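Local coordinates for vestitone reductase (Medicago sativa, PDB 2P4H), which catalyses the NADPH-dependent, stereospecific reduction of (3R)-vestitone to the isoflavanol DMI, the penultimate step in making the phytoalexin medicarpin, at residues Tyr122-Ala128 / Lys164-Glu168; Lys136-Glu141 / Pro287-Lys293; Pro188-Gly192 / Ser202-Ala206. The contacts are given in a common frame with arbitrary orientation. Residues are numbered along the deposited sequence.

Contact 1: residues Tyr122-Ala128 / Lys164-Glu168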
ATOM      1  N   TYR A 122       6.142  -4.008   6.690  1.00 10.70           N
ATOM      2  CA  TYR A 122       4.775  -4.472   6.510  1.00 10.66           C
ATOM      3  C   TYR A 122       3.884  -3.378   5.949  1.00 10.65           C
ATOM      4  O   TYR A 122       3.870  -2.255   6.452  1.00 10.69           O
ATOM      5  CB  TYR A 122       4.202  -4.939   7.849  1.00 12.68           C
ATOM      6  CG  TYR A 122       2.815  -5.518   7.730  1.00 13.68           C
ATOM      7  CD1 TYR A 122       2.617  -6.754   7.118  1.00 15.42           C
ATOM      8  CD2 TYR A 122       1.698  -4.820   8.192  1.00 15.83           C
ATOM      9  CE1 TYR A 122       1.344  -7.286   6.962  1.00 17.62           C
ATOM     10  CE2 TYR A 122       0.410  -5.349   8.037  1.00 16.48           C
ATOM     11  CZ  TYR A 122       0.250  -6.584   7.419  1.00 18.25           C
ATOM     12  OH  TYR A 122      -1.006  -7.120   7.241  1.00 22.39           O
ATOM     13  N   THR A 123       3.135  -3.724   4.911  1.00 11.23           N
ATOM     14  CA  THR A 123       2.217  -2.796   4.273  1.00 12.13           C
ATOM     15  C   THR A 123       0.901  -2.731   5.038  1.00 12.23           C
ATOM     16  O   THR A 123       0.184  -3.729   5.111  1.00 14.35           O
ATOM     17  CB  THR A 123       1.915  -3.242   2.821  1.00 14.39           C
ATOM     18  OG1 THR A 123       3.091  -3.085   2.016  1.00 17.46           O
ATOM     19  CG2 THR A 123       0.780  -2.424   2.227  1.00 16.04           C
ATOM     20  N   SER A 124       0.591  -1.577   5.627  1.00 11.56           N
ATOM     21  CA  SER A 124      -0.680  -1.428   6.323  1.00 11.53           C
ATOM     22  C   SER A 124      -1.591  -0.517   5.508  1.00 12.61           C
ATOM     23  O   SER A 124      -1.308  -0.239   4.340  1.00 13.21           O
ATOM     24  CB  SER A 124      -0.498  -0.893   7.746  1.00 11.82           C
ATOM     25  OG  SER A 124      -1.708  -1.062   8.474  1.00 12.96           O
ATOM     26  N   SER A 125      -2.657  -0.024   6.130  1.00 12.48           N
ATOM     27  CA  SER A 125      -3.658   0.759   5.419  1.00 12.94           C
ATOM     28  C   SER A 125      -4.312   1.850   6.255  1.00 12.76           C
ATOM     29  O   SER A 125      -4.334   1.771   7.479  1.00 12.41           O
ATOM     30  CB  SER A 125      -4.732  -0.219   4.928  1.00 14.46           C
ATOM     31  OG  SER A 125      -5.970   0.410   4.673  1.00 15.35           O
ATOM     32  N   GLY A 126      -4.853   2.863   5.581  1.00 12.96           N
ATOM     33  CA  GLY A 126      -5.540   3.932   6.280  1.00 13.22           C
ATOM     34  C   GLY A 126      -6.753   3.384   7.012  1.00 12.50           C
ATOM     35  O   GLY A 126      -7.250   3.999   7.954  1.00 13.36           O
ATOM     36  N   SER A 127      -7.233   2.217   6.587  1.00 12.95           N
ATOM     37  CA  SER A 127      -8.387   1.607   7.238  1.00 14.15           C
ATOM     38  C   SER A 127      -8.029   1.151   8.652  1.00 13.90           C
ATOM     39  O   SER A 127      -8.912   0.920   9.478  1.00 13.93           O
ATOM     40  CB  SER A 127      -8.892   0.411   6.428  1.00 15.31           C
ATOM     41  OG  SER A 127      -7.908  -0.601   6.356  1.00 22.41           O
ATOM     42  N   ALA A 128      -6.735   1.019   8.931  1.00 12.69           N
ATOM     43  CA  ALA A 128      -6.282   0.599  10.255  1.00 12.53           C
ATOM     44  C   ALA A 128      -6.250   1.756  11.254  1.00 12.73           C
ATOM     45  O   ALA A 128      -6.000   1.546  12.447  1.00 12.85           O
ATOM     46  CB  ALA A 128      -4.895  -0.045  10.159  1.00 12.73           C
ATOM     47  N   LYS A 164      -7.119  -5.385   8.536  1.00 15.07           N
ATOM     48  CA  LYS A 164      -5.919  -4.559   8.528  1.00 14.79           C
ATOM     49  C   LYS A 164      -5.480  -4.137   9.926  1.00 13.45           C
ATOM     50  O   LYS A 164      -4.291  -4.139  10.242  1.00 12.78           O
ATOM     51  CB  LYS A 164      -6.147  -3.306   7.675  1.00 16.70           C
ATOM     52  CG  LYS A 164      -6.602  -3.552   6.239  1.00 20.14           C
ATOM     53  CD  LYS A 164      -5.521  -4.177   5.373  1.00 24.54           C
ATOM     54  CE  LYS A 164      -5.438  -5.678   5.566  1.00 27.26           C
ATOM     55  NZ  LYS A 164      -4.515  -6.310   4.581  1.00 29.17           N
ATOM     56  N   THR A 165      -6.441  -3.768  10.767  1.00 12.44           N
ATOM     57  CA  THR A 165      -6.125  -3.331  12.119  1.00 12.53           C
ATOM     58  C   THR A 165      -5.515  -4.464  12.942  1.00 13.53           C
ATOM     59  O   THR A 165      -4.467  -4.293  13.569  1.00 13.15           O
ATOM     60  CB  THR A 165      -7.388  -2.797  12.829  1.00 12.76           C
ATOM     61  OG1 THR A 165      -7.956  -1.735  12.049  1.00 13.15           O
ATOM     62  CG2 THR A 165      -7.040  -2.264  14.213  1.00 13.98           C
ATOM     63  N   LEU A 166      -6.170  -5.621  12.935  1.00 14.57           N
ATOM     64  CA  LEU A 166      -5.671  -6.764  13.690  1.00 15.16           C
ATOM     65  C   LEU A 166      -4.319  -7.233  13.165  1.00 13.54           C
ATOM     66  O   LEU A 166      -3.431  -7.582  13.944  1.00 13.90           O
ATOM     67  CB  LEU A 166      -6.672  -7.920  13.626  1.00 17.04           C
ATOM     68  CG  LEU A 166      -8.019  -7.673  14.308  1.00 19.75           C
ATOM     69  CD1 LEU A 166      -8.895  -8.908  14.165  1.00 22.02           C
ATOM     70  CD2 LEU A 166      -7.801  -7.343  15.776  1.00 20.31           C
ATOM     71  N   ALA A 167      -4.162  -7.238  11.846  1.00 13.05           N
ATOM     72  CA  ALA A 167      -2.908  -7.681  11.249  1.00 12.75           C
ATOM     73  C   ALA A 167      -1.738  -6.783  11.628  1.00 12.59           C
ATOM     74  O   ALA A 167      -0.685  -7.271  12.033  1.00 11.71           O
ATOM     75  CB  ALA A 167      -3.040  -7.749   9.738  1.00 13.63           C
ATOM     76  N   GLU A 168      -1.916  -5.471  11.509  1.00 11.68           N
ATOM     77  CA  GLU A 168      -0.822  -4.568  11.839  1.00 11.36           C
ATOM     78  C   GLU A 168      -0.447  -4.656  13.312  1.00 12.54           C
ATOM     79  O   GLU A 168       0.736  -4.644  13.661  1.00 12.05           O
ATOM     80  CB  GLU A 168      -1.158  -3.114  11.489  1.00 10.86           C
ATOM     81  CG  GLU A 168       0.109  -2.257  11.419  1.00 10.90           C
ATOM     82  CD  GLU A 168      -0.145  -0.764  11.352  1.00 11.14           C
ATOM     83  OE1 GLU A 168      -1.261  -0.347  10.980  1.00 11.89           O
ATOM     84  OE2 GLU A 168       0.797  -0.006  11.661  1.00 13.02           O
TER
HETATM   85  O   HOH W   1      -2.684  -3.783   8.163  1.00 19.02           O

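Contact 2: residues Lys136-Glu141 / Pro287-Lys293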
ATOM      1  N   LYS A 136     -11.896  13.169  14.128  1.00 33.54           N
ATOM      2  CA  LYS A 136     -10.657  13.915  13.939  1.00 29.83           C
ATOM      3  C   LYS A 136     -10.286  13.942  12.462  1.00 27.02           C
ATOM      4  O   LYS A 136     -10.225  12.899  11.811  1.00 25.89           O
ATOM      5  CB  LYS A 136      -9.518  13.284  14.747  1.00 31.39           C
ATOM      6  CG  LYS A 136      -9.775  13.244  16.245  1.00 33.77           C
ATOM      7  CD  LYS A 136      -8.486  13.082  17.041  1.00 35.33           C
ATOM      8  CE  LYS A 136      -7.762  11.789  16.713  1.00 35.02           C
ATOM      9  NZ  LYS A 136      -6.517  11.658  17.522  1.00 35.09           N
ATOM     10  N   ASP A 137     -10.035  15.137  11.935  1.00 23.49           N
ATOM     11  CA  ASP A 137      -9.687  15.282  10.527  1.00 22.62           C
ATOM     12  C   ASP A 137      -8.204  15.063  10.238  1.00 18.31           C
ATOM     13  O   ASP A 137      -7.806  14.984   9.081  1.00 17.25           O
ATOM     14  CB  ASP A 137     -10.116  16.655  10.003  1.00 27.21           C
ATOM     15  CG  ASP A 137      -9.392  17.792  10.685  1.00 30.63           C
ATOM     16  OD1 ASP A 137      -9.576  18.954  10.261  1.00 36.30           O
ATOM     17  OD2 ASP A 137      -8.642  17.527  11.645  1.00 35.07           O
ATOM     18  N   VAL A 138      -7.389  14.977  11.286  1.00 15.15           N
ATOM     19  CA  VAL A 138      -5.956  14.736  11.121  1.00 14.69           C
ATOM     20  C   VAL A 138      -5.541  13.645  12.102  1.00 14.80           C
ATOM     21  O   VAL A 138      -5.778  13.756  13.306  1.00 16.49           O
ATOM     22  CB  VAL A 138      -5.110  16.000  11.404  1.00 14.23           C
ATOM     23  CG1 VAL A 138      -3.633  15.698  11.165  1.00 15.63           C
ATOM     24  CG2 VAL A 138      -5.562  17.143  10.513  1.00 14.68           C
ATOM     25  N   LEU A 139      -4.924  12.592  11.581  1.00 13.61           N
ATOM     26  CA  LEU A 139      -4.485  11.469  12.405  1.00 12.15           C
ATOM     27  C   LEU A 139      -2.982  11.259  12.305  1.00 12.09           C
ATOM     28  O   LEU A 139      -2.349  11.687  11.340  1.00 13.69           O
ATOM     29  CB  LEU A 139      -5.183  10.182  11.952  1.00 12.54           C
ATOM     30  CG  LEU A 139      -6.713  10.165  11.951  1.00 12.22           C
ATOM     31  CD1 LEU A 139      -7.212   8.835  11.411  1.00 13.75           C
ATOM     32  CD2 LEU A 139      -7.227  10.393  13.363  1.00 14.83           C
ATOM     33  N   ASP A 140      -2.406  10.622  13.321  1.00 11.95           N
ATOM     34  CA  ASP A 140      -0.987  10.304  13.285  1.00 11.14           C
ATOM     35  C   ASP A 140      -0.777   8.844  13.689  1.00 11.50           C
ATOM     36  O   ASP A 140      -1.740   8.082  13.810  1.00 11.83           O
ATOM     37  CB  ASP A 140      -0.140  11.263  14.149  1.00 12.77           C
ATOM     38  CG  ASP A 140      -0.445  11.174  15.629  1.00 13.84           C
ATOM     39  OD1 ASP A 140      -1.008  10.160  16.078  1.00 14.61           O
ATOM     40  OD2 ASP A 140      -0.090  12.134  16.350  1.00 16.55           O
ATOM     41  N   GLU A 141       0.472   8.455  13.890  1.00 11.63           N
ATOM     42  CA  GLU A 141       0.794   7.073  14.219  1.00 11.34           C
ATOM     43  C   GLU A 141       0.292   6.547  15.566  1.00 12.43           C
ATOM     44  O   GLU A 141       0.441   5.357  15.864  1.00 12.75           O
ATOM     45  CB  GLU A 141       2.308   6.859  14.090  1.00 10.64           C
ATOM     46  CG  GLU A 141       2.842   6.972  12.652  1.00 11.82           C
ATOM     47  CD  GLU A 141       3.023   8.407  12.159  1.00 11.06           C
ATOM     48  OE1 GLU A 141       2.831   9.364  12.943  1.00 12.38           O
ATOM     49  OE2 GLU A 141       3.374   8.575  10.971  1.00 11.30           O
ATOM     50  N   PRO A 287      -9.751  11.321   6.729  1.00 11.79           N
ATOM     51  CA  PRO A 287      -8.782  12.108   7.488  1.00 12.53           C
ATOM     52  C   PRO A 287      -7.426  12.220   6.812  1.00 11.97           C
ATOM     53  O   PRO A 287      -7.032  11.361   6.022  1.00 11.82           O
ATOM     54  CB  PRO A 287      -8.690  11.349   8.808  1.00 13.76           C
ATOM     55  CG  PRO A 287      -8.863   9.931   8.375  1.00 14.09           C
ATOM     56  CD  PRO A 287     -10.001  10.022   7.379  1.00 12.49           C
ATOM     57  N   ASP A 288      -6.728  13.303   7.124  1.00 13.18           N
ATOM     58  CA  ASP A 288      -5.387  13.534   6.615  1.00 11.79           C
ATOM     59  C   ASP A 288      -4.487  12.685   7.519  1.00 12.47           C
ATOM     60  O   ASP A 288      -4.532  12.817   8.746  1.00 13.60           O
ATOM     61  CB  ASP A 288      -5.050  15.027   6.744  1.00 12.20           C
ATOM     62  CG  ASP A 288      -3.643  15.371   6.273  1.00 13.29           C
ATOM     63  OD1 ASP A 288      -3.001  14.547   5.590  1.00 13.36           O
ATOM     64  OD2 ASP A 288      -3.184  16.493   6.577  1.00 15.04           O
ATOM     65  N   LEU A 289      -3.713  11.781   6.928  1.00 10.89           N
ATOM     66  CA  LEU A 289      -2.809  10.941   7.707  1.00 10.38           C
ATOM     67  C   LEU A 289      -1.464  11.670   7.727  1.00 11.01           C
ATOM     68  O   LEU A 289      -0.639  11.516   6.823  1.00 11.52           O
ATOM     69  CB  LEU A 289      -2.691   9.548   7.069  1.00 11.10           C
ATOM     70  CG  LEU A 289      -4.034   8.882   6.722  1.00 11.42           C
ATOM     71  CD1 LEU A 289      -3.787   7.491   6.161  1.00 12.47           C
ATOM     72  CD2 LEU A 289      -4.923   8.797   7.958  1.00 13.26           C
ATOM     73  N   ASN A 290      -1.279  12.483   8.766  1.00 11.13           N
ATOM     74  CA  ASN A 290      -0.083  13.306   8.961  1.00 11.41           C
ATOM     75  C   ASN A 290       1.188  12.498   8.740  1.00 11.16           C
ATOM     76  O   ASN A 290       1.454  11.536   9.451  1.00 10.59           O
ATOM     77  CB  ASN A 290      -0.109  13.894  10.374  1.00 12.94           C
ATOM     78  CG  ASN A 290       0.841  15.061  10.549  1.00 13.15           C
ATOM     79  OD1 ASN A 290       0.766  15.782  11.551  1.00 16.31           O
ATOM     80  ND2 ASN A 290       1.738  15.257   9.591  1.00 11.01           N
ATOM     81  N   THR A 291       1.974  12.912   7.754  1.00 10.54           N
ATOM     82  CA  THR A 291       3.190  12.203   7.391  1.00 10.17           C
ATOM     83  C   THR A 291       4.468  12.904   7.871  1.00 11.30           C
ATOM     84  O   THR A 291       5.574  12.655   7.383  1.00 12.12           O
ATOM     85  CB  THR A 291       3.137  11.949   5.861  1.00 11.42           C
ATOM     86  OG1 THR A 291       2.000  11.114   5.600  1.00 11.04           O
ATOM     87  CG2 THR A 291       4.375  11.254   5.337  1.00 11.41           C
ATOM     88  N   LYS A 292       4.304  13.755   8.879  1.00 11.18           N
ATOM     89  CA  LYS A 292       5.425  14.478   9.464  1.00 11.19           C
ATOM     90  C   LYS A 292       6.491  13.538  10.043  1.00 11.37           C
ATOM     91  O   LYS A 292       7.683  13.799   9.912  1.00 10.83           O
ATOM     92  CB  LYS A 292       4.914  15.424  10.555  1.00 12.50           C
ATOM     93  CG  LYS A 292       6.005  16.168  11.311  1.00 14.49           C
ATOM     94  CD  LYS A 292       5.395  17.186  12.266  1.00 16.35           C
ATOM     95  CE  LYS A 292       6.458  17.893  13.097  1.00 18.09           C
ATOM     96  NZ  LYS A 292       7.167  16.950  14.007  1.00 17.23           N
ATOM     97  N   LYS A 293       6.077  12.438  10.671  1.00 10.24           N
ATOM     98  CA  LYS A 293       7.049  11.512  11.256  1.00 10.55           C
ATOM     99  C   LYS A 293       8.031  10.972  10.217  1.00 10.64           C
ATOM    100  O   LYS A 293       9.244  10.939  10.449  1.00 11.56           O
ATOM    101  CB  LYS A 293       6.327  10.352  11.945  1.00 10.18           C
ATOM    102  CG  LYS A 293       7.247   9.426  12.727  1.00 10.55           C
ATOM    103  CD  LYS A 293       6.470   8.253  13.309  1.00 10.82           C
ATOM    104  CE  LYS A 293       7.378   7.294  14.073  1.00 11.30           C
ATOM    105  NZ  LYS A 293       6.611   6.147  14.650  1.00 10.94           N
TER
HETATM  106  O   HOH W   2       3.258  11.774  11.527  1.00 11.91           O

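Contact 3: residues Pro188-Gly192 / Ser202-Ala206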
ATOM      1  N   PRO A 188      -2.511   5.207   2.268  1.00  9.49           N
ATOM      2  CA  PRO A 188      -3.815   5.741   1.869  1.00  9.74           C
ATOM      3  C   PRO A 188      -4.123   5.200   0.466  1.00  9.63           C
ATOM      4  O   PRO A 188      -3.721   4.086   0.132  1.00 10.33           O
ATOM      5  CB  PRO A 188      -3.563   7.240   1.875  1.00 10.19           C
ATOM      6  CG  PRO A 188      -2.179   7.317   1.293  1.00  9.46           C
ATOM      7  CD  PRO A 188      -1.435   6.177   1.984  1.00 10.49           C
ATOM      8  N   PHE A 189      -4.843   5.964  -0.349  1.00 10.28           N
ATOM      9  CA  PHE A 189      -5.116   5.518  -1.714  1.00  9.84           C
ATOM     10  C   PHE A 189      -3.787   5.599  -2.466  1.00 10.53           C
ATOM     11  O   PHE A 189      -3.198   6.678  -2.575  1.00 11.09           O
ATOM     12  CB  PHE A 189      -6.137   6.436  -2.393  1.00 11.96           C
ATOM     13  CG  PHE A 189      -7.562   6.156  -2.013  1.00 12.13           C
ATOM     14  CD1 PHE A 189      -8.344   5.302  -2.781  1.00 15.97           C
ATOM     15  CD2 PHE A 189      -8.128   6.754  -0.890  1.00 15.08           C
ATOM     16  CE1 PHE A 189      -9.673   5.045  -2.437  1.00 17.02           C
ATOM     17  CE2 PHE A 189      -9.453   6.502  -0.538  1.00 16.42           C
ATOM     18  CZ  PHE A 189     -10.226   5.648  -1.313  1.00 16.47           C
ATOM     19  N   ILE A 190      -3.311   4.460  -2.961  1.00  9.95           N
ATOM     20  CA  ILE A 190      -2.051   4.395  -3.710  1.00 10.11           C
ATOM     21  C   ILE A 190      -2.374   4.567  -5.193  1.00 10.00           C
ATOM     22  O   ILE A 190      -3.149   3.792  -5.762  1.00 10.78           O
ATOM     23  CB  ILE A 190      -1.360   3.046  -3.470  1.00  9.75           C
ATOM     24  CG1 ILE A 190      -1.152   2.836  -1.966  1.00 11.09           C
ATOM     25  CG2 ILE A 190      -0.028   3.002  -4.209  1.00 11.70           C
ATOM     26  CD1 ILE A 190      -0.709   1.435  -1.612  1.00 12.65           C
ATOM     27  N   VAL A 191      -1.763   5.571  -5.818  1.00  9.93           N
ATOM     28  CA  VAL A 191      -2.055   5.894  -7.213  1.00 10.44           C
ATOM     29  C   VAL A 191      -0.812   6.200  -8.050  1.00  9.92           C
ATOM     30  O   VAL A 191       0.157   6.767  -7.553  1.00 10.98           O
ATOM     31  CB  VAL A 191      -3.007   7.124  -7.256  1.00  9.58           C
ATOM     32  CG1 VAL A 191      -3.350   7.502  -8.692  1.00 11.52           C
ATOM     33  CG2 VAL A 191      -4.275   6.819  -6.459  1.00 10.74           C
ATOM     34  N   GLY A 192      -0.855   5.824  -9.328  1.00 10.46           N
ATOM     35  CA  GLY A 192       0.252   6.084 -10.237  1.00 10.67           C
ATOM     36  C   GLY A 192       0.191   5.139 -11.416  1.00 10.83           C
ATOM     37  O   GLY A 192      -0.884   4.655 -11.768  1.00 10.99           O
ATOM     38  N   SER A 202      -7.766   1.062  -6.130  1.00 11.48           N
ATOM     39  CA  SER A 202      -7.454   2.388  -5.612  1.00 11.39           C
ATOM     40  C   SER A 202      -7.391   3.429  -6.726  1.00 11.13           C
ATOM     41  O   SER A 202      -7.793   4.579  -6.534  1.00 11.75           O
ATOM     42  CB  SER A 202      -6.134   2.360  -4.836  1.00 11.51           C
ATOM     43  OG  SER A 202      -5.075   1.885  -5.643  1.00 13.12           O
ATOM     44  N   ILE A 203      -6.893   3.027  -7.889  1.00 11.01           N
ATOM     45  CA  ILE A 203      -6.809   3.943  -9.018  1.00 11.36           C
ATOM     46  C   ILE A 203      -8.196   4.163  -9.617  1.00 12.54           C
ATOM     47  O   ILE A 203      -8.549   5.285  -9.981  1.00 12.22           O
ATOM     48  CB  ILE A 203      -5.816   3.411 -10.083  1.00 10.91           C
ATOM     49  CG1 ILE A 203      -4.404   3.407  -9.484  1.00 12.15           C
ATOM     50  CG2 ILE A 203      -5.883   4.259 -11.353  1.00 12.04           C
ATOM     51  CD1 ILE A 203      -3.316   2.910 -10.420  1.00 12.48           C
ATOM     52  N   GLU A 204      -8.994   3.104  -9.713  1.00 11.78           N
ATOM     53  CA  GLU A 204     -10.338   3.259 -10.254  1.00 12.00           C
ATOM     54  C   GLU A 204     -11.118   4.248  -9.386  1.00 13.18           C
ATOM     55  O   GLU A 204     -11.824   5.119  -9.896  1.00 13.38           O
ATOM     56  CB  GLU A 204     -11.055   1.905 -10.301  1.00 13.68           C
ATOM     57  CG  GLU A 204     -12.483   1.985 -10.829  1.00 17.10           C
ATOM     58  CD  GLU A 204     -13.048   0.625 -11.187  1.00 21.20           C
ATOM     59  OE1 GLU A 204     -12.809  -0.338 -10.431  1.00 26.10           O
ATOM     60  OE2 GLU A 204     -13.740   0.526 -12.221  1.00 25.28           O
ATOM     61  N   LYS A 205     -10.973   4.128  -8.070  1.00 12.16           N
ATOM     62  CA  LYS A 205     -11.668   5.028  -7.160  1.00 13.32           C
ATOM     63  C   LYS A 205     -11.124   6.451  -7.229  1.00 11.76           C
ATOM     64  O   LYS A 205     -11.892   7.413  -7.212  1.00 12.67           O
ATOM     65  CB  LYS A 205     -11.576   4.501  -5.725  1.00 13.92           C
ATOM     66  CG  LYS A 205     -12.339   3.204  -5.511  1.00 18.65           C
ATOM     67  CD  LYS A 205     -12.245   2.730  -4.075  1.00 22.74           C
ATOM     68  CE  LYS A 205     -13.043   1.451  -3.882  1.00 25.77           C
ATOM     69  NZ  LYS A 205     -14.446   1.612  -4.350  1.00 30.09           N
ATOM     70  N   ALA A 206      -9.803   6.585  -7.307  1.00 11.89           N
ATOM     71  CA  ALA A 206      -9.175   7.902  -7.378  1.00 12.05           C
ATOM     72  C   ALA A 206      -9.537   8.648  -8.662  1.00 12.19           C
ATOM     73  O   ALA A 206      -9.542   9.883  -8.691  1.00 12.98           O
ATOM     74  CB  ALA A 206      -7.658   7.758  -7.270  1.00 12.74           C
TER

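Contact 1: residues Tyr122-Ala128 / Lys164-Glu168
The aliphatic chain of Lys164 lies across Ser125 and Ser127. Its CG is 3.2 Å from Ser127 OG and 4.0 Å from Ser125 CB. Lys164 has the largest area covered by the other segment. Its chi1 and chi2 are m and chi3 is p, so the chain is kinked rather than extended. Its NZ bonds to Ser83 OG, outside the contact. Ser125 OG and Ser127 OG are hydrogen-bonded at 2.8 Å. Both serines also touch Tyr160, one helical turn before Lys164.

The axes of strand 122-125 and helix 164-168 run roughly antiparallel, at 147°, and approach to 8.3 Å. Ala128 CB sits 4.1 Å from Lys164 O, and Ala128 CA is 3.4 Å from Thr165 OG1, which is bonded to Ala161 O. At the other end, Tyr122 OH lies 3.3 Å from Ala167 CB.

Between these ends is a polar link. Ser124 OG donates to Glu168 OE1 at 2.6 Å. Water 1 donates to Ser124 OG at 2.9 Å and to Lys164 O at 2.7 Å. Glu168 OE2 forms a salt bridge with Arg246 and a hydrogen bond with Thr184, so the carboxylate ties the helix to two further strands of the Rossmann sheet.

Tyr160 and Lys164 fit the YxxxK motif of short-chain dehydrogenases/reductases, and Ser125 probably corresponds to the serine of the catalytic triad, as in related reductases. The chemistry implies a lysine whose CG packs on Ser125 and Ser127 and whose NZ is hydrogen-bonded to Ser83 OG, consistent with a fixed position beside Tyr160.

Contact 2: residues Lys136-Glu141 / Pro287-Lys293
Leu139 and Leu289 take the same rotamer, mt, and point to the same face of a two-stranded parallel ladder. Leu139 CD1 reaches Leu289 CD2 at 4.1 Å and Pro287 CG at 3.6 Å. Val138 and Asp288 form the neighbouring bridge and point to the other face. The t rotamer of Val138 puts its CG1 4.0 Å from Asn290 CB.

Three backbone bonds hold the register: Asp288 N to Asp137 O (2.8 Å), Leu139 N to Asp288 O (2.9 Å) and Asn290 N to Leu139 O (2.9 Å). The ladder joins strand 138-139, the next after Rossmann strand 119-125, to the late strand 288-289, away from the predicted NADP(+) site.

Past the strands, Glu141 folds back, with chi1 m and chi2 p. Its OE2 lies 3.6 Å from Lys293 CB and bonds to Asn248 N. Its OE1 and Asn290 O each accept from water 2 at 2.8 Å, and this water accepts from Lys293 N at 3.0 Å. Lys293 is fully extended; its NZ bonds to Arg246 O and makes a cation-pi contact with Tyr247.

The chemistry implies two modes of joining: apolar packing and backbone pairing along the strands, then a water bridge at the start of helix 292-296.

Contact 3: residues Pro188-Gly192 / Ser202-Ala206
Phe189, Ile203 and Ser202 have the most surface covered here. The Phe189 ring meets the helix with its edge. Near the ring plane, CD1 is 3.9 Å from Ser202 O and CE1 is 3.8 Å from Lys205 CD. The ring also packs edge-to-face with Phe222.

Ser202 makes the polar link. Its p rotamer directs OG to the backbone, where it donates to Ile190 O at 2.7 Å. Its side chain also touches Phe12, a predicted NADP(+)-binding residue at the start of helix 12-23.

Strand 189-191 pairs in parallel with strand 219-226 in a small mixed sheet, separate from the seven-stranded Rossmann sheet. Helix segment 202-206 crosses strand 189-191 at 93°, with axes 7.6 Å apart at closest. The two elements are joined by a connection of nine residues.

Chi1 m places CG1 of Ile203 4.3 Å from Val191 CG1, and chi2 t carries its CD1 to 3.3 Å from Gly192 O. Ile203 also packs on Ala312 and Cys316 of helix 305-319. One turn on from Ser202, Ala206 CB sits 3.6 Å from Val191 CG2. Gly192 has backbone angles of 159/-156, where a CB would clash with the carbonyl of Val191.

Overall arrangement
Contact 1 lies on the Rossmann sheet, joining strand 119-125 to helix 158-177. Contact 2 is a separate two-stranded sheet, and contact 3 belongs to the small mixed sheet. Along the chain, contacts 1 and 2 interleave, because 136-141 falls between 122-128 and 164-168. Contact 3 follows contact 1, and both its segments precede 287-293. The centres are about 15 Å (1 and 2), 17 Å (1 and 3) and 18 Å (2 and 3) apart. Leu289 CD1 joins two pairs: it is 4.0 Å from Gly126 CA and 4.3 Å from Pro188 CB. Contacts 1 and 3 do not touch. Packing at Leu289 thus brings a late chain segment against Gly126 of contact 1 and Pro188 of contact 3.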